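Local coordinates for DNA repair and telomere maintenance protein nbs1 (Schizosaccharomyces pombe, PDB 3HUF) that serves as the adaptor subunit of the MRN complex in DNA double-strand break repair, its FHA and BRCT domains recognising phosphorylated partner proteins such as Ctp1, at residues Ala168-Thr173 with Asp221-Leu226; Lys206-Ile209 with Gln214-Ser217. All coordinates share one frame; numbering follows the deposited sequence.

Contact 1 (Ala168-Thr173 with Asp221-Leu226)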
ATOM      1  N   ALA A 168       6.081 -10.396   3.315  1.00 37.56           N
ATOM      2  CA  ALA A 168       5.953  -9.227   2.458  1.00 37.74           C
ATOM      3  C   ALA A 168       6.824  -9.346   1.212  1.00 38.17           C
ATOM      4  O   ALA A 168       6.372  -9.069   0.100  1.00 38.04           O
ATOM      5  CB  ALA A 168       6.296  -7.975   3.210  1.00 37.73           C
ATOM      6  N   PHE A 169       8.076  -9.756   1.401  1.00 38.11           N
ATOM      7  CA  PHE A 169       8.989  -9.976   0.283  1.00 38.18           C
ATOM      8  C   PHE A 169       8.413 -10.939  -0.759  1.00 38.94           C
ATOM      9  O   PHE A 169       8.456 -10.682  -1.968  1.00 38.75           O
ATOM     10  CB  PHE A 169      10.308 -10.542   0.816  1.00 37.50           C
ATOM     11  CG  PHE A 169      11.385 -10.610  -0.205  1.00 36.45           C
ATOM     12  CD1 PHE A 169      12.031  -9.455  -0.623  1.00 35.45           C
ATOM     13  CD2 PHE A 169      11.767 -11.832  -0.752  1.00 36.31           C
ATOM     14  CE1 PHE A 169      13.042  -9.512  -1.560  1.00 34.77           C
ATOM     15  CE2 PHE A 169      12.776 -11.892  -1.685  1.00 36.17           C
ATOM     16  CZ  PHE A 169      13.412 -10.734  -2.095  1.00 35.66           C
ATOM     17  N   LEU A 170       7.878 -12.057  -0.271  1.00 39.86           N
ATOM     18  CA  LEU A 170       7.370 -13.111  -1.135  1.00 40.05           C
ATOM     19  C   LEU A 170       6.099 -12.746  -1.893  1.00 40.88           C
ATOM     20  O   LEU A 170       5.960 -13.119  -3.058  1.00 40.97           O
ATOM     21  CB  LEU A 170       7.169 -14.401  -0.345  1.00 40.02           C
ATOM     22  CG  LEU A 170       8.470 -15.150  -0.060  1.00 39.62           C
ATOM     23  CD1 LEU A 170       8.243 -16.175   1.017  1.00 38.60           C
ATOM     24  CD2 LEU A 170       8.969 -15.812  -1.326  1.00 38.67           C
ATOM     25  N   LYS A 171       5.179 -12.022  -1.252  1.00 41.55           N
ATOM     26  CA  LYS A 171       3.966 -11.593  -1.961  1.00 42.76           C
ATOM     27  C   LYS A 171       4.164 -10.303  -2.784  1.00 42.34           C
ATOM     28  O   LYS A 171       3.204  -9.665  -3.219  1.00 42.48           O
ATOM     29  CB  LYS A 171       2.707 -11.565  -1.050  1.00 42.83           C
ATOM     30  CG  LYS A 171       2.875 -11.000   0.350  1.00 44.43           C
ATOM     31  CD  LYS A 171       1.515 -10.798   1.032  1.00 47.21           C
ATOM     32  CE  LYS A 171       1.591  -9.753   2.164  1.00 49.28           C
ATOM     33  NZ  LYS A 171       0.230  -9.174   2.490  1.00 50.01           N
ATOM     34  N   LYS A 172       5.433  -9.946  -2.994  1.00 41.68           N
ATOM     35  CA  LYS A 172       5.852  -8.840  -3.868  1.00 41.37           C
ATOM     36  C   LYS A 172       5.464  -7.446  -3.384  1.00 40.85           C
ATOM     37  O   LYS A 172       5.309  -6.509  -4.174  1.00 40.88           O
ATOM     38  CB  LYS A 172       5.458  -9.096  -5.329  1.00 42.11           C
ATOM     39  CG  LYS A 172       6.218 -10.278  -5.940  1.00 44.22           C
ATOM     40  CD  LYS A 172       5.470 -10.902  -7.104  1.00 48.05           C
ATOM     41  CE  LYS A 172       6.337 -11.940  -7.792  1.00 50.72           C
ATOM     42  NZ  LYS A 172       5.732 -12.388  -9.086  1.00 53.71           N
ATOM     43  N   THR A 173       5.312  -7.323  -2.070  1.00 40.02           N
ATOM     44  CA  THR A 173       5.085  -6.042  -1.434  1.00 39.34           C
ATOM     45  C   THR A 173       6.404  -5.267  -1.473  1.00 38.77           C
ATOM     46  O   THR A 173       7.474  -5.869  -1.485  1.00 38.77           O
ATOM     47  CB  THR A 173       4.622  -6.259   0.001  1.00 39.21           C
ATOM     48  OG1 THR A 173       3.482  -7.119  -0.022  1.00 39.06           O
ATOM     49  CG2 THR A 173       4.236  -4.958   0.674  1.00 38.86           C
ATOM     50  N   ASP A 221      13.173 -15.710  -7.385  1.00 56.29           N
ATOM     51  CA  ASP A 221      14.009 -16.889  -7.140  1.00 56.60           C
ATOM     52  C   ASP A 221      13.598 -17.678  -5.882  1.00 56.54           C
ATOM     53  O   ASP A 221      13.867 -18.880  -5.767  1.00 56.45           O
ATOM     54  CB  ASP A 221      15.525 -16.586  -7.200  1.00 56.93           C
ATOM     55  CG  ASP A 221      15.901 -15.254  -6.579  1.00 57.85           C
ATOM     56  OD1 ASP A 221      15.544 -15.022  -5.404  1.00 59.78           O
ATOM     57  OD2 ASP A 221      16.581 -14.450  -7.262  1.00 57.36           O
ATOM     58  N   CYS A 222      12.918 -16.995  -4.961  1.00 56.35           N
ATOM     59  CA  CYS A 222      12.400 -17.618  -3.740  1.00 56.17           C
ATOM     60  C   CYS A 222      11.130 -18.413  -3.991  1.00 55.48           C
ATOM     61  O   CYS A 222      10.928 -19.481  -3.407  1.00 55.54           O
ATOM     62  CB  CYS A 222      12.117 -16.551  -2.682  1.00 56.35           C
ATOM     63  SG  CYS A 222      13.350 -16.449  -1.401  1.00 57.92           S
ATOM     64  N   ILE A 223      10.284 -17.870  -4.865  1.00 54.95           N
ATOM     65  CA  ILE A 223       8.969 -18.431  -5.170  1.00 54.36           C
ATOM     66  C   ILE A 223       9.087 -19.787  -5.868  1.00 54.16           C
ATOM     67  O   ILE A 223       9.803 -19.921  -6.864  1.00 54.33           O
ATOM     68  CB  ILE A 223       8.105 -17.414  -5.971  1.00 54.28           C
ATOM     69  CG1 ILE A 223       7.507 -16.377  -5.013  1.00 53.85           C
ATOM     70  CG2 ILE A 223       6.982 -18.110  -6.752  1.00 54.41           C
ATOM     71  CD1 ILE A 223       7.271 -15.014  -5.635  1.00 53.11           C
ATOM     72  N   ASN A 224       8.402 -20.781  -5.300  1.00 53.82           N
ATOM     73  CA  ASN A 224       8.451 -22.191  -5.733  1.00 53.65           C
ATOM     74  C   ASN A 224       9.808 -22.901  -5.656  1.00 53.21           C
ATOM     75  O   ASN A 224      10.065 -23.832  -6.424  1.00 53.47           O
ATOM     76  CB  ASN A 224       7.812 -22.389  -7.114  1.00 53.76           C
ATOM     77  CG  ASN A 224       6.344 -22.754  -7.027  1.00 54.46           C
ATOM     78  OD1 ASN A 224       5.514 -21.951  -6.600  1.00 56.03           O
ATOM     79  ND2 ASN A 224       6.016 -23.976  -7.433  1.00 55.63           N
ATOM     80  N   SER A 225      10.662 -22.489  -4.721  1.00 52.57           N
ATOM     81  CA  SER A 225      11.966 -23.145  -4.551  1.00 52.08           C
ATOM     82  C   SER A 225      11.871 -24.513  -3.859  1.00 51.46           C
ATOM     83  O   SER A 225      12.788 -25.333  -3.960  1.00 51.68           O
ATOM     84  CB  SER A 225      12.990 -22.227  -3.849  1.00 51.98           C
ATOM     85  OG  SER A 225      12.490 -21.671  -2.639  1.00 53.17           O
ATOM     86  N   LEU A 226      10.761 -24.764  -3.173  1.00 50.68           N
ATOM     87  CA  LEU A 226      10.564 -26.035  -2.478  1.00 49.95           C
ATOM     88  C   LEU A 226       9.486 -26.899  -3.121  1.00 49.80           C
ATOM     89  O   LEU A 226       8.870 -27.728  -2.435  1.00 49.43           O
ATOM     90  CB  LEU A 226      10.201 -25.802  -1.012  1.00 49.77           C
ATOM     91  CG  LEU A 226      11.145 -25.036  -0.095  1.00 49.35           C
ATOM     92  CD1 LEU A 226      10.537 -24.992   1.284  1.00 48.34           C
ATOM     93  CD2 LEU A 226      12.513 -25.701  -0.050  1.00 49.98           C
TER

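Contact 2 (Lys206-Ile209 with Gln214-Ser217)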
ATOM      1  N   LYS A 206      14.926  -1.362  -3.163  1.00 34.15           N
ATOM      2  CA  LYS A 206      16.045  -1.889  -3.913  1.00 35.09           C
ATOM      3  C   LYS A 206      17.369  -1.737  -3.156  1.00 34.08           C
ATOM      4  O   LYS A 206      18.233  -2.596  -3.251  1.00 33.60           O
ATOM      5  CB  LYS A 206      16.137  -1.238  -5.298  1.00 35.84           C
ATOM      6  CG  LYS A 206      14.974  -1.637  -6.202  1.00 40.73           C
ATOM      7  CD  LYS A 206      15.149  -1.144  -7.657  1.00 46.60           C
ATOM      8  CE  LYS A 206      13.762  -1.002  -8.353  1.00 49.59           C
ATOM      9  NZ  LYS A 206      13.874  -0.849  -9.845  1.00 50.98           N
ATOM     10  N   ASN A 207      17.510  -0.650  -2.402  1.00 33.17           N
ATOM     11  CA  ASN A 207      18.750  -0.418  -1.664  1.00 32.36           C
ATOM     12  C   ASN A 207      18.803  -1.331  -0.437  1.00 32.31           C
ATOM     13  O   ASN A 207      19.855  -1.899  -0.143  1.00 31.28           O
ATOM     14  CB  ASN A 207      18.908   1.072  -1.303  1.00 31.66           C
ATOM     15  CG  ASN A 207      20.311   1.426  -0.900  1.00 32.53           C
ATOM     16  OD1 ASN A 207      21.260   1.364  -1.713  1.00 29.78           O
ATOM     17  ND2 ASN A 207      20.473   1.820   0.368  1.00 32.37           N
ATOM     18  N   ILE A 208      17.656  -1.511   0.234  1.00 32.35           N
ATOM     19  CA  ILE A 208      17.566  -2.394   1.412  1.00 33.35           C
ATOM     20  C   ILE A 208      18.113  -3.805   1.160  1.00 33.94           C
ATOM     21  O   ILE A 208      18.972  -4.299   1.926  1.00 34.47           O
ATOM     22  CB  ILE A 208      16.113  -2.495   1.990  1.00 33.14           C
ATOM     23  CG1 ILE A 208      15.720  -1.206   2.710  1.00 33.11           C
ATOM     24  CG2 ILE A 208      15.988  -3.672   2.936  1.00 32.88           C
ATOM     25  CD1 ILE A 208      14.209  -1.135   3.068  1.00 33.23           C
ATOM     26  N   ILE A 209      17.656  -4.432   0.076  1.00 34.49           N
ATOM     27  CA  ILE A 209      18.020  -5.820  -0.220  1.00 35.46           C
ATOM     28  C   ILE A 209      19.439  -5.994  -0.780  1.00 36.35           C
ATOM     29  O   ILE A 209      19.974  -7.108  -0.749  1.00 37.25           O
ATOM     30  CB  ILE A 209      16.975  -6.520  -1.140  1.00 35.85           C
ATOM     31  CG1 ILE A 209      17.009  -5.931  -2.558  1.00 36.16           C
ATOM     32  CG2 ILE A 209      15.550  -6.430  -0.535  1.00 34.69           C
ATOM     33  CD1 ILE A 209      16.140  -6.678  -3.551  1.00 37.69           C
ATOM     34  N   GLN A 214      19.937 -11.324   4.438  1.00 40.99           N
ATOM     35  CA  GLN A 214      18.632 -11.739   4.901  1.00 41.28           C
ATOM     36  C   GLN A 214      17.676 -11.832   3.708  1.00 41.45           C
ATOM     37  O   GLN A 214      16.550 -12.309   3.841  1.00 40.87           O
ATOM     38  CB  GLN A 214      18.105 -10.756   5.958  1.00 41.41           C
ATOM     39  CG  GLN A 214      18.914 -10.745   7.266  1.00 40.73           C
ATOM     40  CD  GLN A 214      18.819 -12.069   8.023  1.00 41.18           C
ATOM     41  OE1 GLN A 214      17.725 -12.527   8.354  1.00 39.94           O
ATOM     42  NE2 GLN A 214      19.972 -12.686   8.292  1.00 39.25           N
ATOM     43  N   PHE A 215      18.148 -11.378   2.546  1.00 41.83           N
ATOM     44  CA  PHE A 215      17.358 -11.395   1.314  1.00 42.46           C
ATOM     45  C   PHE A 215      18.135 -12.047   0.183  1.00 43.75           C
ATOM     46  O   PHE A 215      19.359 -11.919   0.124  1.00 43.55           O
ATOM     47  CB  PHE A 215      17.009  -9.975   0.878  1.00 41.44           C
ATOM     48  CG  PHE A 215      16.045  -9.279   1.784  1.00 40.39           C
ATOM     49  CD1 PHE A 215      16.505  -8.443   2.795  1.00 37.98           C
ATOM     50  CD2 PHE A 215      14.668  -9.451   1.614  1.00 38.20           C
ATOM     51  CE1 PHE A 215      15.617  -7.800   3.627  1.00 37.80           C
ATOM     52  CE2 PHE A 215      13.768  -8.827   2.436  1.00 36.47           C
ATOM     53  CZ  PHE A 215      14.222  -7.993   3.442  1.00 37.24           C
ATOM     54  N   PRO A 216      17.428 -12.747  -0.726  1.00 45.26           N
ATOM     55  CA  PRO A 216      18.069 -13.097  -1.991  1.00 46.44           C
ATOM     56  C   PRO A 216      17.868 -11.950  -2.986  1.00 47.51           C
ATOM     57  O   PRO A 216      17.416 -10.874  -2.587  1.00 47.68           O
ATOM     58  CB  PRO A 216      17.323 -14.359  -2.426  1.00 46.23           C
ATOM     59  CG  PRO A 216      15.953 -14.202  -1.848  1.00 45.82           C
ATOM     60  CD  PRO A 216      16.049 -13.269  -0.647  1.00 45.50           C
ATOM     61  N   SER A 217      18.204 -12.175  -4.255  1.00 48.72           N
ATOM     62  CA  SER A 217      18.108 -11.126  -5.281  1.00 49.79           C
ATOM     63  C   SER A 217      16.684 -10.605  -5.535  1.00 50.41           C
ATOM     64  O   SER A 217      16.469  -9.395  -5.703  1.00 50.85           O
ATOM     65  CB  SER A 217      18.740 -11.612  -6.592  1.00 49.84           C
ATOM     66  OG  SER A 217      20.162 -11.641  -6.502  1.00 50.17           O
TER
HETATM   67  O   HOH W   1      20.762  -9.697  -1.096  1.00 45.05           O
HETATM   68  O   HOH W   2      19.341  -8.845  -2.754  1.00 64.46           O

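Contact 1 (Ala168-Thr173 with Asp221-Leu226)
Apolar packing joins L170 and K172, at the C-terminal end of helix 163-170 in the first BRCT repeat, to C222 and I223, in the type II turn that follows the short, weakly bonded helix 219-222 and leads toward strand 230-234 of the second repeat. No hydrogen bond crosses the contact. One branch of L170 does most of the work: CG lies anti to the carbonyl carbon (chi1 -77°), and CD2 reaches C222 CB at 3.5 Å and I223 CG1 at 4.0 Å. The I223 side chain runs antiparallel to that of L170, so its CD1 passes the leucine and lies against the backbone, 3.5 Å from L170 O. The same methyl meets the aliphatic part of K172, whose extended chain is set nearly perpendicular to I223 and brings CE to 3.9 Å from CD1.

Both backbones turn here. A Schellman motif ends the helix, with K172 at positive phi (67°) as its C-prime residue and T173 N bonded to A168 O at 3.0 Å. In the other segment the turn runs from C222 to S225; C222 O accepts from both S225 N and S225 OG, the hydroxyl at 2.8 Å and tilted from the carbonyl plane. W298 of helix 294-302 and L243 and L246 of helix 238-246 also touch L170, so the leucine is buried between the two repeats. The contact probably rests on shape fit and burial of apolar surface, with K172 at its exposed margin, while each turn is held by hydrogen bonds of its own.

Contact 2 (Lys206-Ile209 with Gln214-Ser217)
The F215 ring carries I209 on one face: CG2 sits over it, 3.9 Å from the ring centroid and 18° off the normal, a CH-pi contact displaced toward the CG side, where I209 CG2 to F215 CG is 3.7 Å. I208 CG2 comes in obliquely at F215 CE1, and the F169 ring of helix 163-170 also meets F215, their planes inclined at about 55°. The I209 side chain stands nearly perpendicular to that of F215. I209 CG1 lies between its own N and carbonyl carbon (chi1 69°); with CG2 turned to the ring, the longer branch runs on to place CD1 3.5 Å from S217 O.

Beside this apolar patch, water 1 lies between I209 O and F215 O, and water 2 between I209 O and P216 O, all at hydrogen-bonding distance, so the I209 carbonyl is bridged by water to two carbonyls of the loop. Replacing F215 with an alanine is likely to leave I209 CG2 without the ring face it packs on and to open a gap beside F169.

Along the chain this loop runs between the parallel sheets of the two BRCT repeats, and the F215 ring packs it back against the C-terminal part of helix 198-209 and the BRCT 1 helix 163-170. M153, which follows strand 150-152, touches I208 and F215, T165 of helix 163-170 also touches F215, and Q214 O accepts a bond from W298 NE1 of helix 294-302.

Along the chain, contact 2 is nested within the segment that contact 1 closes, and their centres lie about 12 Å apart. Contact 1 is the more buried, joining the end of a BRCT 1 helix to the turn that leads into the second repeat, through apolar side chains and one backbone carbonyl; contact 2 is a surface contact local to the connecting chain, where an aromatic face is combined with water bridges. Helix 163-170 and W298 serve both. P216 links the two directly: its CD lies 3.7 Å from F169 CE2, and P216 CG also touches C222 SG at 3.5 Å, consistent with the connecting chain packing against both repeats.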